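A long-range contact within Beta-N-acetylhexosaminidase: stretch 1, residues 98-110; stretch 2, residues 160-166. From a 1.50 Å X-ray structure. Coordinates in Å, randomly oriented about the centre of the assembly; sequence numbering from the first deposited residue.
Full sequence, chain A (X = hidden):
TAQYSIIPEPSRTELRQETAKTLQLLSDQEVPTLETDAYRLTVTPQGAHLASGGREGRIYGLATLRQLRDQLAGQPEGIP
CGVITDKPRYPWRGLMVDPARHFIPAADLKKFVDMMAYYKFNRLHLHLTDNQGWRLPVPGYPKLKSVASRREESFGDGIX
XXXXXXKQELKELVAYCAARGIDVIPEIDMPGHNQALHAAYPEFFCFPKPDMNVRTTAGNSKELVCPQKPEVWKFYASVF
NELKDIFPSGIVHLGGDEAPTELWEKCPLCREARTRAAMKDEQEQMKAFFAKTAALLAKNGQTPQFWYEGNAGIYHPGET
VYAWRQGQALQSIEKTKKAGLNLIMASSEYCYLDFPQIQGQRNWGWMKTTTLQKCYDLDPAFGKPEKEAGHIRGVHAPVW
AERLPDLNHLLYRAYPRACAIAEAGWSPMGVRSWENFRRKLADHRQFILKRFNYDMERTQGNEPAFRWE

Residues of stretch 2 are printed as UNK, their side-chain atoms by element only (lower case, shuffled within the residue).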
ATOM      1  N   ASP A  98       6.935   4.000  -1.670  1.00 11.00           N
ATOM      2  CA  ASP A  98       7.409   4.370  -3.003  1.00 11.08           C
ATOM      3  C   ASP A  98       8.920   4.579  -2.970  1.00 11.41           C
ATOM      4  O   ASP A  98       9.418   5.700  -3.142  1.00 12.16           O
ATOM      5  CB  ASP A  98       6.675   5.629  -3.469  1.00 11.68           C
ATOM      6  CG  ASP A  98       7.034   6.054  -4.885  1.00 12.00           C
ATOM      7  OD1 ASP A  98       7.749   5.319  -5.611  1.00 12.34           O
ATOM      8  OD2 ASP A  98       6.569   7.149  -5.269  1.00 12.01           O
ATOM      9  N   PRO A  99       9.690   3.506  -2.766  1.00 11.13           N
ATOM     10  CA  PRO A  99      11.151   3.657  -2.811  1.00 10.99           C
ATOM     11  C   PRO A  99      11.663   3.975  -4.200  1.00 10.58           C
ATOM     12  O   PRO A  99      12.796   4.456  -4.323  1.00 11.48           O
ATOM     13  CB  PRO A  99      11.667   2.302  -2.311  1.00 10.72           C
ATOM     14  CG  PRO A  99      10.555   1.334  -2.689  1.00 11.18           C
ATOM     15  CD  PRO A  99       9.282   2.121  -2.459  1.00 10.73           C
ATOM     16  N   ALA A 100      10.864   3.737  -5.253  1.00 11.22           N
ATOM     17  CA  ALA A 100      11.279   4.146  -6.594  1.00 10.98           C
ATOM     18  C   ALA A 100      11.556   5.643  -6.650  1.00 11.72           C
ATOM     19  O   ALA A 100      12.553   6.076  -7.243  1.00 12.61           O
ATOM     20  CB  ALA A 100      10.206   3.776  -7.618  1.00 11.56           C
ATOM     21  N   ARG A 101      10.679   6.454  -6.050  1.00 11.74           N
ATOM     22  CA  ARG A 101      10.871   7.901  -6.094  1.00 11.97           C
ATOM     23  C   ARG A 101      11.935   8.367  -5.109  1.00 11.29           C
ATOM     24  O   ARG A 101      12.770   9.213  -5.449  1.00 13.97           O
ATOM     25  CB  ARG A 101       9.544   8.621  -5.836  1.00 11.72           C
ATOM     26  CG  ARG A 101       8.727   8.876  -7.108  1.00 12.10           C
ATOM     27  CD  ARG A 101       8.483   7.596  -7.925  1.00 12.51           C
ATOM     28  NE  ARG A 101       7.637   7.896  -9.074  1.00 13.10           N
ATOM     29  CZ  ARG A 101       6.309   7.976  -9.016  1.00 12.83           C
ATOM     30  NH1 ARG A 101       5.672   7.742  -7.869  1.00 13.46           N
ATOM     31  NH2 ARG A 101       5.615   8.288 -10.101  1.00 13.19           N
ATOM     32  N   HIS A 102      11.921   7.843  -3.884  1.00 11.76           N
ATOM     33  CA  HIS A 102      12.990   8.113  -2.927  1.00 12.57           C
ATOM     34  C   HIS A 102      13.256   6.833  -2.163  1.00 13.48           C
ATOM     35  O   HIS A 102      12.347   6.290  -1.525  1.00 13.01           O
ATOM     36  CB  HIS A 102      12.643   9.252  -1.962  1.00 13.08           C
ATOM     37  CG  HIS A 102      12.895  10.614  -2.529  1.00 13.11           C
ATOM     38  ND1 HIS A 102      11.893  11.392  -3.066  1.00 14.13           N
ATOM     39  CD2 HIS A 102      14.040  11.327  -2.663  1.00 14.12           C
ATOM     40  CE1 HIS A 102      12.409  12.529  -3.503  1.00 14.66           C
ATOM     41  NE2 HIS A 102      13.710  12.515  -3.275  1.00 14.17           N
ATOM     42  N   PHE A 103      14.497   6.358  -2.243  1.00 12.32           N
ATOM     43  CA  PHE A 103      14.877   5.099  -1.630  1.00 13.02           C
ATOM     44  C   PHE A 103      14.624   5.149  -0.128  1.00 13.37           C
ATOM     45  O   PHE A 103      14.884   6.164   0.526  1.00 15.89           O
ATOM     46  CB  PHE A 103      16.365   4.874  -1.897  1.00 13.49           C
ATOM     47  CG  PHE A 103      16.874   3.556  -1.413  1.00 14.28           C
ATOM     48  CD1 PHE A 103      16.451   2.369  -2.006  1.00 14.90           C
ATOM     49  CD2 PHE A 103      17.774   3.496  -0.362  1.00 16.17           C
ATOM     50  CE1 PHE A 103      16.923   1.150  -1.556  1.00 14.96           C
ATOM     51  CE2 PHE A 103      18.252   2.282   0.091  1.00 16.79           C
ATOM     52  CZ  PHE A 103      17.828   1.109  -0.510  1.00 16.27           C
ATOM     53  N   ILE A 104      14.116   4.047   0.420  1.00 12.92           N
ATOM     54  CA  ILE A 104      13.862   3.936   1.852  1.00 12.73           C
ATOM     55  C   ILE A 104      14.849   2.919   2.417  1.00 12.95           C
ATOM     56  O   ILE A 104      14.731   1.718   2.125  1.00 14.44           O
ATOM     57  CB  ILE A 104      12.419   3.515   2.163  1.00 13.16           C
ATOM     58  CG1 ILE A 104      11.407   4.378   1.390  1.00 13.99           C
ATOM     59  CG2 ILE A 104      12.175   3.577   3.671  1.00 13.71           C
ATOM     60  CD1 ILE A 104       9.979   3.812   1.432  1.00 14.56           C
ATOM     61  N   PRO A 105      15.815   3.340   3.226  1.00 13.89           N
ATOM     62  CA  PRO A 105      16.774   2.387   3.789  1.00 14.90           C
ATOM     63  C   PRO A 105      16.078   1.309   4.607  1.00 14.41           C
ATOM     64  O   PRO A 105      14.993   1.517   5.158  1.00 14.96           O
ATOM     65  CB  PRO A 105      17.669   3.267   4.671  1.00 17.11           C
ATOM     66  CG  PRO A 105      17.583   4.637   4.033  1.00 17.73           C
ATOM     67  CD  PRO A 105      16.149   4.738   3.557  1.00 15.77           C
ATOM     68  N   ALA A 106      16.727   0.146   4.674  1.00 16.85           N
ATOM     69  CA  ALA A 106      16.174  -1.002   5.392  1.00 17.22           C
ATOM     70  C   ALA A 106      15.743  -0.651   6.810  1.00 16.95           C
ATOM     71  O   ALA A 106      14.678  -1.084   7.263  1.00 17.09           O
ATOM     72  CB  ALA A 106      17.206  -2.131   5.432  1.00 20.16           C
ATOM     73  N   ALA A 107      16.567   0.108   7.541  1.00 17.18           N
ATOM     74  CA  ALA A 107      16.224   0.418   8.927  1.00 18.02           C
ATOM     75  C   ALA A 107      14.970   1.273   9.011  1.00 17.38           C
ATOM     76  O   ALA A 107      14.193   1.144   9.966  1.00 17.49           O
ATOM     77  CB  ALA A 107      17.393   1.123   9.622  1.00 20.53           C
ATOM     78  N   ASP A 108      14.759   2.149   8.025  1.00 16.04           N
ATOM     79  CA  ASP A 108      13.577   2.997   8.015  1.00 14.60           C
ATOM     80  C   ASP A 108      12.338   2.204   7.630  1.00 13.20           C
ATOM     81  O   ASP A 108      11.249   2.463   8.157  1.00 14.40           O
ATOM     82  CB  ASP A 108      13.785   4.178   7.069  1.00 15.38           C
ATOM     83  CG  ASP A 108      14.854   5.140   7.571  1.00 17.25           C
ATOM     84  OD1 ASP A 108      15.188   5.108   8.781  1.00 20.72           O
ATOM     85  OD2 ASP A 108      15.362   5.943   6.765  1.00 19.91           O
ATOM     86  N   LEU A 109      12.486   1.216   6.746  1.00 12.97           N
ATOM     87  CA  LEU A 109      11.364   0.328   6.456  1.00 13.51           C
ATOM     88  C   LEU A 109      10.891  -0.390   7.710  1.00 14.07           C
ATOM     89  O   LEU A 109       9.684  -0.572   7.906  1.00 14.95           O
ATOM     90  CB  LEU A 109      11.769  -0.700   5.402  1.00 16.10           C
ATOM     91  CG  LEU A 109      11.844  -0.185   3.972  1.00 16.98           C
ATOM     92  CD1 LEU A 109      12.448  -1.250   3.069  1.00 18.77           C
ATOM     93  CD2 LEU A 109      10.444   0.206   3.493  1.00 20.36           C
ATOM     94  N   LYS A 110      11.829  -0.821   8.565  1.00 15.13           N
ATOM     95  CA  LYS A 110      11.450  -1.511   9.799  1.00 16.24           C
ATOM     96  C   LYS A 110      10.539  -0.643  10.652  1.00 15.80           C
ATOM     97  O   LYS A 110       9.523  -1.117  11.174  1.00 16.25           O
ATOM     98  CB  LYS A 110      12.686  -1.906  10.613  1.00 17.42           C
ATOM     99  CG  LYS A 110      13.501  -3.037  10.038  1.00 19.76           C
ATOM    100  CD  LYS A 110      14.660  -3.393  10.968  1.00 19.41           C
ATOM    101  CE  LYS A 110      15.487  -4.549  10.422  1.00 19.90           C
ATOM    102  NZ  LYS A 110      16.082  -4.218   9.092  1.00 21.01           N
ATOM    103  N   UNK A 160      22.291  14.334  -6.412  1.00 13.35           N
ATOM    104  CA  UNK A 160      22.037  12.977  -6.910  1.00 13.45           C
ATOM    105  C   UNK A 160      21.296  12.137  -5.884  1.00 13.59           C
ATOM    106  O   UNK A 160      21.436  12.320  -4.671  1.00 14.66           O
ATOM    107  c   UNK A 160      23.444  12.421  -7.162  1.00 14.80           C
ATOM    108  c   UNK A 160      24.305  13.650  -7.362  1.00 14.81           C
ATOM    109  c   UNK A 160      23.723  14.676  -6.429  1.00 14.56           C
ATOM    110  N   UNK A 161      20.484  11.216  -6.386  1.00 13.10           N
ATOM    111  CA  UNK A 161      19.761  10.295  -5.524  1.00 12.92           C
ATOM    112  C   UNK A 161      19.894   8.894  -6.092  1.00 12.42           C
ATOM    113  O   UNK A 161      19.665   8.685  -7.288  1.00 15.00           O
ATOM    114  c   UNK A 161      16.710   8.733  -4.632  1.00 13.90           C
ATOM    115  n   UNK A 161      16.375   8.254  -3.389  1.00 14.90           N
ATOM    116  c   UNK A 161      17.551   9.779  -4.444  1.00 13.03           C
ATOM    117  n   UNK A 161      17.727   9.890  -3.082  1.00 16.94           N
ATOM    118  c   UNK A 161      18.279  10.652  -5.413  1.00 13.76           C
ATOM    119  c   UNK A 161      16.995   8.974  -2.471  1.00 16.91           C
ATOM    120  N   UNK A 162      20.273   7.939  -5.245  1.00 12.33           N
ATOM    121  CA  UNK A 162      20.397   6.565  -5.704  1.00 13.27           C
ATOM    122  C   UNK A 162      20.019   5.613  -4.587  1.00 12.45           C
ATOM    123  O   UNK A 162      19.829   6.004  -3.428  1.00 14.75           O
ATOM    124  c   UNK A 162      24.117   5.322  -5.633  1.00 15.37           C
ATOM    125  o   UNK A 162      24.029   4.344  -6.414  1.00 15.93           O
ATOM    126  o   UNK A 162      25.222   5.784  -5.268  1.00 17.14           O
ATOM    127  c   UNK A 162      21.812   6.231  -6.204  1.00 14.76           C
ATOM    128  c   UNK A 162      22.835   5.976  -5.106  1.00 15.15           C
ATOM    129  N   UNK A 163      19.908   4.346  -4.958  1.00 12.49           N
ATOM    130  CA  UNK A 163      19.716   3.293  -3.990  1.00 12.39           C
ATOM    131  C   UNK A 163      19.152   2.055  -4.647  1.00 11.91           C
ATOM    132  O   UNK A 163      18.382   2.146  -5.609  1.00 12.61           O
ATOM    133  N   UNK A 164      19.530   0.888  -4.146  1.00 12.23           N
ATOM    134  CA  UNK A 164      18.934  -0.353  -4.623  1.00 11.85           C
ATOM    135  C   UNK A 164      18.993  -1.348  -3.478  1.00 12.05           C
ATOM    136  O   UNK A 164      20.018  -1.438  -2.796  1.00 13.94           O
ATOM    137  c   UNK A 164      19.125  -2.198  -6.378  1.00 15.69           C
ATOM    138  c   UNK A 164      19.697  -0.886  -5.844  1.00 13.27           C
ATOM    139  c   UNK A 164      18.705  -2.224  -9.128  1.00 15.93           C
ATOM    140  s   UNK A 164      19.901  -2.767  -7.900  1.00 15.74           S
ATOM    141  N   UNK A 165      17.891  -2.069  -3.246  1.00 11.93           N
ATOM    142  CA  UNK A 165      17.890  -3.099  -2.217  1.00 12.11           C
ATOM    143  C   UNK A 165      18.765  -4.266  -2.652  1.00 12.46           C
ATOM    144  O   UNK A 165      18.936  -4.525  -3.843  1.00 14.16           O
ATOM    145  c   UNK A 165      14.619  -1.876  -2.169  1.00 12.35           C
ATOM    146  c   UNK A 165      15.612  -2.476  -1.400  1.00 11.40           C
ATOM    147  c   UNK A 165      15.845  -1.982  -0.118  1.00 12.86           C
ATOM    148  c   UNK A 165      14.124  -0.353  -0.402  1.00 13.38           C
ATOM    149  o   UNK A 165      13.389   0.703   0.083  1.00 14.65           O
ATOM    150  c   UNK A 165      13.874  -0.827  -1.675  1.00 13.28           C
ATOM    151  c   UNK A 165      15.108  -0.929   0.383  1.00 12.12           C
ATOM    152  c   UNK A 165      16.456  -3.590  -1.955  1.00 12.47           C
ATOM    153  N   UNK A 166      19.345  -4.958  -1.678  1.00 13.93           N
ATOM    154  CA  UNK A 166      19.925  -6.258  -1.978  1.00 13.55           C
ATOM    155  C   UNK A 166      18.852  -7.329  -1.822  1.00 13.14           C
ATOM    156  O   UNK A 166      17.838  -7.133  -1.143  1.00 14.02           O
ATOM    157  o   UNK A 166      20.576  -6.780   0.291  1.00 15.91           O
ATOM    158  c   UNK A 166      21.085  -6.585  -1.036  1.00 14.73           C
ATOM    159  c   UNK A 166      22.106  -5.459  -1.022  1.00 15.94           C
TER

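Position 160 carries three carbons that close a ring onto its own backbone N, and none of them reaches stretch 1; the closed ring makes it Pro160.

Position 161 has one carbon followed by a five-membered ring of three carbons and two nitrogens. One ring nitrogen lies 2.9 Å from Phe103 N, near the plane of the ring, and the ring of His102 presents its edge to one face. This is His161, and it uses NE2 as an acceptor: Phe103 N donates to it at an angle of 165°, a nearly straight bond that requires an unprotonated NE2. The two imidazoles pair edge-to-face, with centroids 4.8 Å apart and planes at 65°.

Position 162 bears three carbons, the third carrying two oxygens, and its CA-to-CB bond points away from stretch 1. This is Glu162; its carboxylate plays no part here, though its backbone O lies 4.0 Å from Phe103 CB.

Position 163 has no side-chain atoms, hence Gly163. Its CA sits 4.0 Å from the centroid of the Phe103 ring, 16° off the normal, in a CH-pi contact over the face. An ideal CB would fall 2.4 Å from Phe103 CG, a clash, and at phi/psi 160/147 it would also jam against the preceding carbonyl O. Packing and backbone both call for glycine.

Position 164 is an unbranched run of two carbons, a sulfur and a carbon: Met164. The side chain starts away from stretch 1, leaving the backbone to make the contact, with N 3.7 Å from Phe103 CE1.

Position 165 holds one carbon, then a six-carbon ring bearing an oxygen. That oxygen lies 2.6 Å from Ile104 O, and Phe103 CE1 comes over one face of the ring. This is Tyr165, whose OH donates a hydrogen bond to Ile104 O. Phe103 CE1 is 3.4 Å from Tyr165 CE1; Pro99 CB lies 3.9 Å from Tyr165 CE2, and Leu109 CD1 lies 3.8 Å from Tyr165 CE1.

Position 166 has one carbon carrying an oxygen and a carbon, a small branched side chain beyond reach of stretch 1. It is Thr166, whose side chain caps a helix beginning just past the stretch.

The contact works by packing Phe103 against a backbone stripped of bulk at Gly163, while two side chains of stretch 2 read the main chain of stretch 1: His161 accepts from Phe103 N, and Tyr165 donates to Ile104 O. Together these polar anchors satisfy adjacent residues of a loop, with 444 Å² buried in total.

Stretch 2 160-166: PHEGMYT
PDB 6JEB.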